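PDB 1JMX: amine Dehydrogenase from Pseudomonas putida, which probably oxidises primary amines as one subunit of a three-chain quinohaemoprotein complex, passing the electrons on to haem c. Local coordinates for residues A6-H11 / T32-C37; L152-D157 / V238-G243; Q204-E209 / R262-P267. All coordinates share one frame; numbering follows the deposited sequence.

Contact 1: residues A6-H11 / T32-C37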
loop_
_atom_site.group_PDB
_atom_site.type_symbol
_atom_site.label_atom_id
_atom_site.label_comp_id
_atom_site.label_asym_id
_atom_site.label_seq_id
_atom_site.Cartn_x
_atom_site.Cartn_y
_atom_site.Cartn_z
ATOM N N ALA B 6 -24.304 5.401 38.412
ATOM C CA ALA B 6 -25.127 4.365 37.803
ATOM C C ALA B 6 -26.067 5.043 36.831
ATOM O O ALA B 6 -26.449 6.193 37.041
ATOM C CB ALA B 6 -25.922 3.622 38.865
ATOM N N LEU B 7 -26.421 4.342 35.761
ATOM C CA LEU B 7 -27.329 4.888 34.759
ATOM C C LEU B 7 -28.771 4.954 35.259
ATOM O O LEU B 7 -29.238 4.063 35.974
ATOM C CB LEU B 7 -27.252 4.077 33.465
ATOM C CG LEU B 7 -26.086 4.365 32.510
ATOM C CD1 LEU B 7 -24.750 4.314 33.237
ATOM C CD2 LEU B 7 -26.123 3.381 31.361
ATOM N N LYS B 8 -29.470 6.018 34.882
ATOM C CA LYS B 8 -30.853 6.211 35.290
ATOM C C LYS B 8 -31.844 5.482 34.398
ATOM O O LYS B 8 -31.704 5.473 33.177
ATOM C CB LYS B 8 -31.182 7.701 35.331
ATOM C CG LYS B 8 -30.245 8.496 36.206
ATOM C CD LYS B 8 -30.860 9.815 36.617
ATOM C CE LYS B 8 -29.880 10.653 37.443
ATOM N NZ LYS B 8 -29.369 9.924 38.651
ATOM N N ALA B 9 -32.851 4.880 35.022
ATOM C CA ALA B 9 -33.892 4.144 34.308
ATOM C C ALA B 9 -34.746 5.071 33.449
ATOM O O ALA B 9 -35.004 6.211 33.829
ATOM C CB ALA B 9 -34.766 3.396 35.296
ATOM N N GLY B 10 -35.175 4.578 32.291
ATOM C CA GLY B 10 -35.987 5.382 31.398
ATOM C C GLY B 10 -35.174 6.354 30.553
ATOM O O GLY B 10 -35.662 6.858 29.543
ATOM N N HIS B 11 -33.946 6.642 30.981
ATOM C CA HIS B 11 -33.065 7.549 30.252
ATOM C C HIS B 11 -32.389 6.875 29.084
ATOM O O HIS B 11 -31.959 5.730 29.181
ATOM C CB HIS B 11 -31.975 8.098 31.161
ATOM C CG HIS B 11 -32.440 9.186 32.067
ATOM N ND1 HIS B 11 -31.612 10.199 32.494
ATOM C CD2 HIS B 11 -33.639 9.405 32.650
ATOM C CE1 HIS B 11 -32.277 10.994 33.308
ATOM N NE2 HIS B 11 -33.509 10.532 33.421
ATOM N N THR B 32 -24.075 15.068 26.368
ATOM C CA THR B 32 -22.844 15.210 27.130
ATOM C C THR B 32 -22.396 13.836 27.626
ATOM O O THR B 32 -23.200 12.908 27.702
ATOM C CB THR B 32 -23.021 16.180 28.343
ATOM O OG1 THR B 32 -23.813 15.558 29.366
ATOM C CG2 THR B 32 -23.698 17.483 27.908
ATOM N N VAL B 33 -21.106 13.702 27.918
ATOM C CA VAL B 33 -20.558 12.449 28.418
ATOM C C VAL B 33 -21.043 12.213 29.851
ATOM O O VAL B 33 -20.781 13.010 30.756
ATOM C CB VAL B 33 -19.012 12.452 28.378
ATOM C CG1 VAL B 33 -18.460 11.139 28.931
ATOM C CG2 VAL B 33 -18.538 12.669 26.948
ATOM N N TYR B 34 -21.822 11.151 30.031
ATOM C CA TYR B 34 -22.357 10.799 31.340
ATOM C C TYR B 34 -21.270 10.212 32.239
ATOM O O TYR B 34 -21.104 10.634 33.389
ATOM C CB TYR B 34 -23.511 9.815 31.171
ATOM C CG TYR B 34 -24.263 9.558 32.445
ATOM C CD1 TYR B 34 -25.209 10.472 32.913
ATOM C CD2 TYR B 34 -24.030 8.402 33.194
ATOM C CE1 TYR B 34 -25.905 10.239 34.103
ATOM C CE2 TYR B 34 -24.721 8.161 34.382
ATOM C CZ TYR B 34 -25.655 9.084 34.828
ATOM O OH TYR B 34 -26.333 8.851 35.994
ATOM N N LYS B 35 -20.520 9.256 31.695
ATOM C CA LYS B 35 -19.428 8.606 32.417
ATOM C C LYS B 35 -18.482 7.895 31.447
ATOM O O LYS B 35 -18.807 7.678 30.282
ATOM C CB LYS B 35 -19.967 7.616 33.468
ATOM C CG LYS B 35 -20.652 6.382 32.886
ATOM C CD LYS B 35 -21.309 5.522 33.955
ATOM C CE LYS B 35 -20.286 4.953 34.916
ATOM N NZ LYS B 35 -20.953 4.208 36.006
ATOM N N SER B 36 -17.304 7.544 31.947
ATOM C CA SER B 36 -16.298 6.860 31.151
ATOM C C SER B 36 -15.773 5.670 31.929
ATOM O O SER B 36 -15.604 5.736 33.142
ATOM C CB SER B 36 -15.135 7.808 30.831
ATOM O OG SER B 36 -15.597 8.978 30.174
ATOM N N CYS B 37 -15.526 4.575 31.224
ATOM C CA CYS B 37 -15.010 3.363 31.837
ATOM C C CYS B 37 -13.721 3.002 31.125
ATOM O O CYS B 37 -13.656 3.039 29.900
ATOM C CB CYS B 37 -15.983 2.184 31.661
ATOM S SG CYS B 37 -17.615 2.239 32.482
#
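Tyr34 has the largest share of this contact between the N-terminal loop 6-11 and strand 32-37, and its side chain can be traced outward from the backbone. The CB bond points at the loop, and CG, anti to the backbone N (chi1 -171°), carries the ring on toward it. Along the ring, CD2 and then CE2 pass the methyl CD1 of Leu7, with CE2 of Tyr34 and CD1 of Leu7 4.0 Å apart; the two side chains cross obliquely. At the tip, Tyr34 OH donates a hydrogen bond of 2.9 Å to the carbonyl O of Ala6. That oxygen lies near the ring plane at the edge of the phenol, but the hydroxyl approaches it from above the carbonyl plane, 33° out, with a C=O...donor angle of 143°. The last neighbour is aliphatic: CG of Lys8 lies 3.9 Å from Tyr34 OH, the Lys8 and Tyr34 side chains crossing at about a right angle.

Lys35 adds a second apolar touch, its CD being 3.7 Å from CD1 of Leu7, so this one methyl serves both strand residues. They can share it because Tyr34 and Lys35 both face Val25 in a classic beta bulge, which sends consecutive CB bonds to the same side. Lys35 NZ ends beside the N-terminal chain, hydrogen-bonded to Pro5 O and Leu72 O.

Strand 32-38 is an outermost strand of its four-stranded propeller blade, paired antiparallel with 22-27. The Tyr34 ring also meets Tyr13 of strand 12-18 edge-to-face, while the disulfide Cys37-Cys75 and the Leu7 N bond to Asp73 OD1 tie this blade to the loop between strands 66-71 and 76-82.

Contact 2: residues L152-D157 / V238-G243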
loop_
_atom_site.group_PDB
_atom_site.type_symbol
_atom_site.label_atom_id
_atom_site.label_comp_id
_atom_site.label_asym_id
_atom_site.label_seq_id
_atom_site.Cartn_x
_atom_site.Cartn_y
_atom_site.Cartn_z
ATOM N N LEU B 152 -19.976 -10.117 10.537
ATOM C CA LEU B 152 -21.123 -9.795 11.396
ATOM C C LEU B 152 -22.166 -10.898 11.645
ATOM O O LEU B 152 -22.533 -11.649 10.745
ATOM C CB LEU B 152 -21.840 -8.548 10.884
ATOM C CG LEU B 152 -21.012 -7.272 10.833
ATOM C CD1 LEU B 152 -21.901 -6.128 10.402
ATOM C CD2 LEU B 152 -20.407 -6.995 12.184
ATOM N N MET B 153 -22.654 -10.948 12.885
ATOM C CA MET B 153 -23.654 -11.914 13.325
ATOM C C MET B 153 -24.619 -11.231 14.287
ATOM O O MET B 153 -24.216 -10.372 15.065
ATOM C CB MET B 153 -22.993 -13.080 14.074
ATOM C CG MET B 153 -21.982 -13.891 13.277
ATOM S SD MET B 153 -21.438 -15.369 14.162
ATOM C CE MET B 153 -21.032 -14.695 15.744
ATOM N N ARG B 154 -25.893 -11.609 14.227
ATOM C CA ARG B 154 -26.907 -11.057 15.125
ATOM C C ARG B 154 -27.874 -12.172 15.501
ATOM O O ARG B 154 -28.318 -12.926 14.647
ATOM C CB ARG B 154 -27.690 -9.910 14.468
ATOM C CG ARG B 154 -26.884 -8.655 14.102
ATOM C CD ARG B 154 -26.360 -7.903 15.301
ATOM N NE ARG B 154 -27.403 -7.614 16.277
ATOM C CZ ARG B 154 -28.266 -6.604 16.198
ATOM N NH1 ARG B 154 -28.230 -5.761 15.171
ATOM N NH2 ARG B 154 -29.152 -6.420 17.177
ATOM N N ALA B 155 -28.175 -12.292 16.787
ATOM C CA ALA B 155 -29.094 -13.316 17.253
ATOM C C ALA B 155 -30.522 -12.794 17.183
ATOM O O ALA B 155 -30.841 -11.747 17.749
ATOM C CB ALA B 155 -28.753 -13.727 18.681
ATOM N N ALA B 156 -31.359 -13.492 16.429
ATOM C CA ALA B 156 -32.756 -13.128 16.300
ATOM C C ALA B 156 -33.478 -13.477 17.607
ATOM O O ALA B 156 -32.932 -14.180 18.455
ATOM C CB ALA B 156 -33.378 -13.865 15.128
ATOM N N ASP B 157 -34.692 -12.957 17.757
ATOM C CA ASP B 157 -35.541 -13.173 18.930
ATOM C C ASP B 157 -35.821 -14.636 19.264
ATOM O O ASP B 157 -35.959 -14.998 20.436
ATOM C CB ASP B 157 -36.889 -12.471 18.740
ATOM C CG ASP B 157 -36.825 -10.987 18.994
ATOM O OD1 ASP B 157 -35.795 -10.492 19.507
ATOM O OD2 ASP B 157 -37.833 -10.311 18.684
ATOM N N VAL B 238 -32.500 -7.914 7.833
ATOM C CA VAL B 238 -33.060 -9.121 8.415
ATOM C C VAL B 238 -33.822 -8.663 9.645
ATOM O O VAL B 238 -33.238 -8.105 10.567
ATOM C CB VAL B 238 -31.968 -10.130 8.844
ATOM C CG1 VAL B 238 -32.619 -11.418 9.343
ATOM C CG2 VAL B 238 -31.020 -10.426 7.687
ATOM N N ASP B 239 -35.138 -8.838 9.621
ATOM C CA ASP B 239 -35.990 -8.456 10.743
ATOM C C ASP B 239 -35.699 -9.457 11.860
ATOM O O ASP B 239 -35.936 -10.657 11.705
ATOM C CB ASP B 239 -37.464 -8.529 10.328
ATOM C CG ASP B 239 -38.377 -7.769 11.270
ATOM O OD1 ASP B 239 -38.379 -8.066 12.480
ATOM O OD2 ASP B 239 -39.092 -6.862 10.792
ATOM N N LEU B 240 -35.161 -8.970 12.973
ATOM C CA LEU B 240 -34.810 -9.857 14.074
ATOM C C LEU B 240 -35.983 -10.415 14.875
ATOM O O LEU B 240 -35.797 -11.284 15.720
ATOM C CB LEU B 240 -33.785 -9.191 14.988
ATOM C CG LEU B 240 -32.446 -8.858 14.324
ATOM C CD1 LEU B 240 -31.505 -8.297 15.366
ATOM C CD2 LEU B 240 -31.836 -10.092 13.676
ATOM N N LYS B 241 -37.187 -9.924 14.600
ATOM C CA LYS B 241 -38.386 -10.400 15.284
ATOM C C LYS B 241 -39.019 -11.560 14.514
ATOM O O LYS B 241 -39.246 -12.644 15.057
ATOM C CB LYS B 241 -39.412 -9.261 15.423
ATOM C CG LYS B 241 -38.968 -8.139 16.355
ATOM C CD LYS B 241 -39.840 -6.881 16.255
ATOM C CE LYS B 241 -39.575 -6.087 14.954
ATOM N NZ LYS B 241 -38.135 -5.672 14.756
ATOM N N THR B 242 -39.213 -11.346 13.220
ATOM C CA THR B 242 -39.864 -12.318 12.351
ATOM C C THR B 242 -38.965 -13.111 11.410
ATOM O O THR B 242 -39.432 -14.044 10.747
ATOM C CB THR B 242 -40.919 -11.600 11.488
ATOM O OG1 THR B 242 -40.293 -10.510 10.797
ATOM C CG2 THR B 242 -42.042 -11.048 12.357
ATOM N N GLY B 243 -37.696 -12.723 11.312
ATOM C CA GLY B 243 -36.786 -13.417 10.415
ATOM C C GLY B 243 -36.977 -13.033 8.955
ATOM O O GLY B 243 -36.332 -13.599 8.073
#
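Two successive blades of the seven-bladed beta-propeller meet here: strand 153-155, with the turn that follows it, comes from one four-stranded sheet, and the end of strand 230-239 comes from the next sheet. The CA atoms come closest between Ala156 and Leu240.

One backbone hydrogen bond joins the segments. Asp157 N donates to Leu240 O over 2.9 Å, with the N-H...O angle at 177° and the C=O...donor angle at 165°, so the bond is nearly straight and runs almost along the carbonyl axis.

The apolar part belongs to Leu240, the residue most covered in this contact. Its CG is anti to the carbonyl carbon (chi1 -62°), and the fork divides the work. CD1 sits 3.5 Å from Arg154 NH2, over one face of the guanidinium and offset to the rim, where it can only make van der Waals contact. CD2 of Leu240 faces Ala156, 4.1 Å from its CA and little farther from its CB. The Arg154 chain folds back through two bends, at chi2 and chi3, and crosses the leucine at about a right angle.

Polar interactions within 238-243 shape the turn that presents Leu240 O. Asp239 OD1 uses its anti lone pair to accept from Lys241 N at 3.1 Å, forming an Asx turn, and Gly243 N closes the loop on Asp239 O at 2.7 Å. OD1 also forms a salt bridge with Lys241 NZ, whose hydrogen bond to it is weak; NZ is hydrogen-bonded to Arg207 O as well, and Asp239 OD2 pairs with Lys244.

The charged chain of Lys241 meets the neighbouring blade through its aliphatic part: it runs alongside Asp157, pointing the same way, and CG of Lys241 lies 3.4 Å from Asp157 OD2.

Contact 3: residues Q204-E209 / R262-P267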
loop_
_atom_site.group_PDB
_atom_site.type_symbol
_atom_site.label_atom_id
_atom_site.label_comp_id
_atom_site.label_asym_id
_atom_site.label_seq_id
_atom_site.Cartn_x
_atom_site.Cartn_y
_atom_site.Cartn_z
ATOM N N GLN B 204 -27.407 -1.595 16.507
ATOM C CA GLN B 204 -28.503 -2.052 17.343
ATOM C C GLN B 204 -29.484 -0.880 17.231
ATOM O O GLN B 204 -29.617 -0.063 18.140
ATOM C CB GLN B 204 -28.040 -2.276 18.787
ATOM C CG GLN B 204 -27.121 -3.483 18.940
ATOM C CD GLN B 204 -26.828 -3.830 20.388
ATOM O OE1 GLN B 204 -26.463 -2.970 21.186
ATOM N NE2 GLN B 204 -26.982 -5.104 20.731
ATOM N N SER B 205 -30.114 -0.780 16.063
ATOM C CA SER B 205 -31.045 0.308 15.764
ATOM C C SER B 205 -32.457 0.116 16.301
ATOM O O SER B 205 -32.882 -1.013 16.565
ATOM C CB SER B 205 -31.102 0.547 14.251
ATOM O OG SER B 205 -31.683 -0.556 13.586
ATOM N N PRO B 206 -33.211 1.228 16.460
ATOM C CA PRO B 206 -34.591 1.186 16.966
ATOM C C PRO B 206 -35.522 0.234 16.195
ATOM O O PRO B 206 -36.505 -0.262 16.755
ATOM C CB PRO B 206 -35.039 2.647 16.842
ATOM C CG PRO B 206 -33.773 3.398 17.128
ATOM C CD PRO B 206 -32.759 2.628 16.302
ATOM N N ARG B 207 -35.199 -0.039 14.929
ATOM C CA ARG B 207 -36.012 -0.931 14.093
ATOM C C ARG B 207 -35.799 -2.428 14.379
ATOM O O ARG B 207 -36.499 -3.268 13.816
ATOM C CB ARG B 207 -35.780 -0.646 12.601
ATOM C CG ARG B 207 -35.906 0.832 12.204
ATOM C CD ARG B 207 -36.075 1.015 10.691
ATOM N NE ARG B 207 -37.397 0.572 10.240
ATOM C CZ ARG B 207 -37.611 -0.370 9.320
ATOM N NH1 ARG B 207 -36.590 -0.977 8.734
ATOM N NH2 ARG B 207 -38.853 -0.715 8.991
ATOM N N HIS B 208 -34.821 -2.760 15.222
ATOM C CA HIS B 208 -34.542 -4.154 15.589
ATOM C C HIS B 208 -34.317 -5.042 14.369
ATOM O O HIS B 208 -34.981 -6.060 14.183
ATOM C CB HIS B 208 -35.699 -4.705 16.428
ATOM C CG HIS B 208 -35.318 -5.838 17.328
ATOM N ND1 HIS B 208 -36.121 -6.945 17.505
ATOM C CD2 HIS B 208 -34.253 -6.013 18.146
ATOM C CE1 HIS B 208 -35.572 -7.750 18.397
ATOM N NE2 HIS B 208 -34.436 -7.208 18.803
ATOM N N GLU B 209 -33.396 -4.624 13.515
ATOM C CA GLU B 209 -33.070 -5.383 12.326
ATOM C C GLU B 209 -31.563 -5.369 12.095
ATOM O O GLU B 209 -30.847 -4.524 12.637
ATOM C CB GLU B 209 -33.830 -4.852 11.098
ATOM C CG GLU B 209 -33.524 -3.415 10.713
ATOM C CD GLU B 209 -34.369 -2.892 9.539
ATOM O OE1 GLU B 209 -33.999 -1.833 8.983
ATOM O OE2 GLU B 209 -35.394 -3.514 9.171
ATOM N N ARG B 262 -31.942 3.398 8.292
ATOM C CA ARG B 262 -33.254 3.916 7.997
ATOM C C ARG B 262 -33.738 4.610 9.248
ATOM O O ARG B 262 -33.487 4.153 10.370
ATOM C CB ARG B 262 -34.211 2.811 7.601
ATOM C CG ARG B 262 -34.023 2.403 6.186
ATOM C CD ARG B 262 -35.297 1.882 5.656
ATOM N NE ARG B 262 -35.500 0.492 6.006
ATOM C CZ ARG B 262 -36.603 -0.185 5.703
ATOM N NH1 ARG B 262 -37.608 0.418 5.068
ATOM N NH2 ARG B 262 -36.654 -1.497 5.932
ATOM N N SER B 263 -34.373 5.758 9.041
ATOM C CA SER B 263 -34.895 6.556 10.130
ATOM C C SER B 263 -36.054 5.825 10.764
ATOM O O SER B 263 -36.896 5.262 10.059
ATOM C CB SER B 263 -35.376 7.905 9.600
ATOM O OG SER B 263 -35.955 8.681 10.629
ATOM N N PRO B 264 -36.048 5.719 12.102
ATOM C CA PRO B 264 -37.136 5.043 12.819
ATOM C C PRO B 264 -38.407 5.927 12.781
ATOM O O PRO B 264 -39.529 5.456 13.009
ATOM C CB PRO B 264 -36.566 4.903 14.233
ATOM C CG PRO B 264 -35.634 6.062 14.353
ATOM C CD PRO B 264 -34.947 6.066 13.018
ATOM N N LYS B 265 -38.189 7.203 12.452
ATOM C CA LYS B 265 -39.213 8.245 12.338
ATOM C C LYS B 265 -39.909 8.090 10.977
ATOM O O LYS B 265 -41.139 8.094 10.887
ATOM C CB LYS B 265 -38.500 9.595 12.447
ATOM C CG LYS B 265 -39.362 10.838 12.525
ATOM C CD LYS B 265 -38.459 12.010 12.867
ATOM C CE LYS B 265 -39.210 13.310 13.057
ATOM N NZ LYS B 265 -38.241 14.379 13.502
ATOM N N ASP B 266 -39.110 7.989 9.918
ATOM C CA ASP B 266 -39.628 7.779 8.571
ATOM C C ASP B 266 -38.706 6.747 7.932
ATOM O O ASP B 266 -37.559 7.046 7.570
ATOM C CB ASP B 266 -39.663 9.072 7.749
ATOM C CG ASP B 266 -40.254 8.871 6.348
ATOM O OD1 ASP B 266 -40.208 9.820 5.547
ATOM O OD2 ASP B 266 -40.759 7.780 6.023
ATOM N N PRO B 267 -39.191 5.498 7.829
ATOM C CA PRO B 267 -38.478 4.355 7.256
ATOM C C PRO B 267 -38.224 4.466 5.761
ATOM O O PRO B 267 -37.436 3.707 5.207
ATOM C CB PRO B 267 -39.409 3.189 7.574
ATOM C CG PRO B 267 -40.757 3.820 7.488
ATOM C CD PRO B 267 -40.537 5.096 8.272
#
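Glu209 OE1 is gripped twice: Arg207 NH1 reaches it at 2.7 Å in a salt bridge, and Tyr235 OH of strand 230-239 is hydrogen-bonded to it too. The N-H...O angle of 130° makes the arginine bond weak as a hydrogen bond despite its short length. Glu209 opens strand 209-218, whereas Arg262 closes strand 257-262 of the next propeller blade, so the contact spans a boundary between blades of the seven-bladed beta-propeller.

Across that boundary the two arginines lie against each other. Arg207 NH1 stands over one face of the Arg262 guanidinium, 2.9 Å from Arg262 NH2, with the planes turned 60° apart. Both nitrogens are donors, so the approach is a close meeting of like charges without a hydrogen bond. Glu209 probably offsets part of the repulsion: beyond holding Arg207, its OE2 lies 4.0 Å from Arg262 NH2, an opposite charge but too distant for a salt bridge. The carboxylate plane is tilted by only 26° from the Arg262 guanidinium.

One apolar pair joins the segments: Pro206 CB and Pro264 CB touch at 3.8 Å, each CB bond directed at the other segment. Separately, CB of Pro267 makes a van der Waals contact over a face of the Arg207 guanidinium, 4.2 Å from Arg207 NH2.

Both segments owe their shape to turns. A type I beta turn from Ser205 to His208, closed by His208 N on Ser205 O at 2.9 Å, puts Pro206 and Arg207 at its two central positions. On the opposing loop, Ser263 OG accepts from Lys265 N at 3.2 Å in an ST turn, with a weak second bond from Asp266 N.

Overall arrangement
Contacts 2 and 3 form a continuous pair across successive blade boundaries, whereas contact 1 stands apart: its nearest atoms are about 17 Å from contact 2 and about 12 Å from contact 3. All three are partly buried, but the centre of contact 1 lies 21 Å from the chain centre, against 13 Å and 14 Å for the others. Contacts 2 and 3 touch through a probable hydrogen bond between Leu240 N and His208 O, 3.2 Å apart. Their chemistry differs: a phenol on a loop carbonyl in contact 1, a backbone bond with leucine packing in contact 2, and, in contact 3, crowded arginines whose repulsion a glutamate probably moderates, without any cross-segment hydrogen bond.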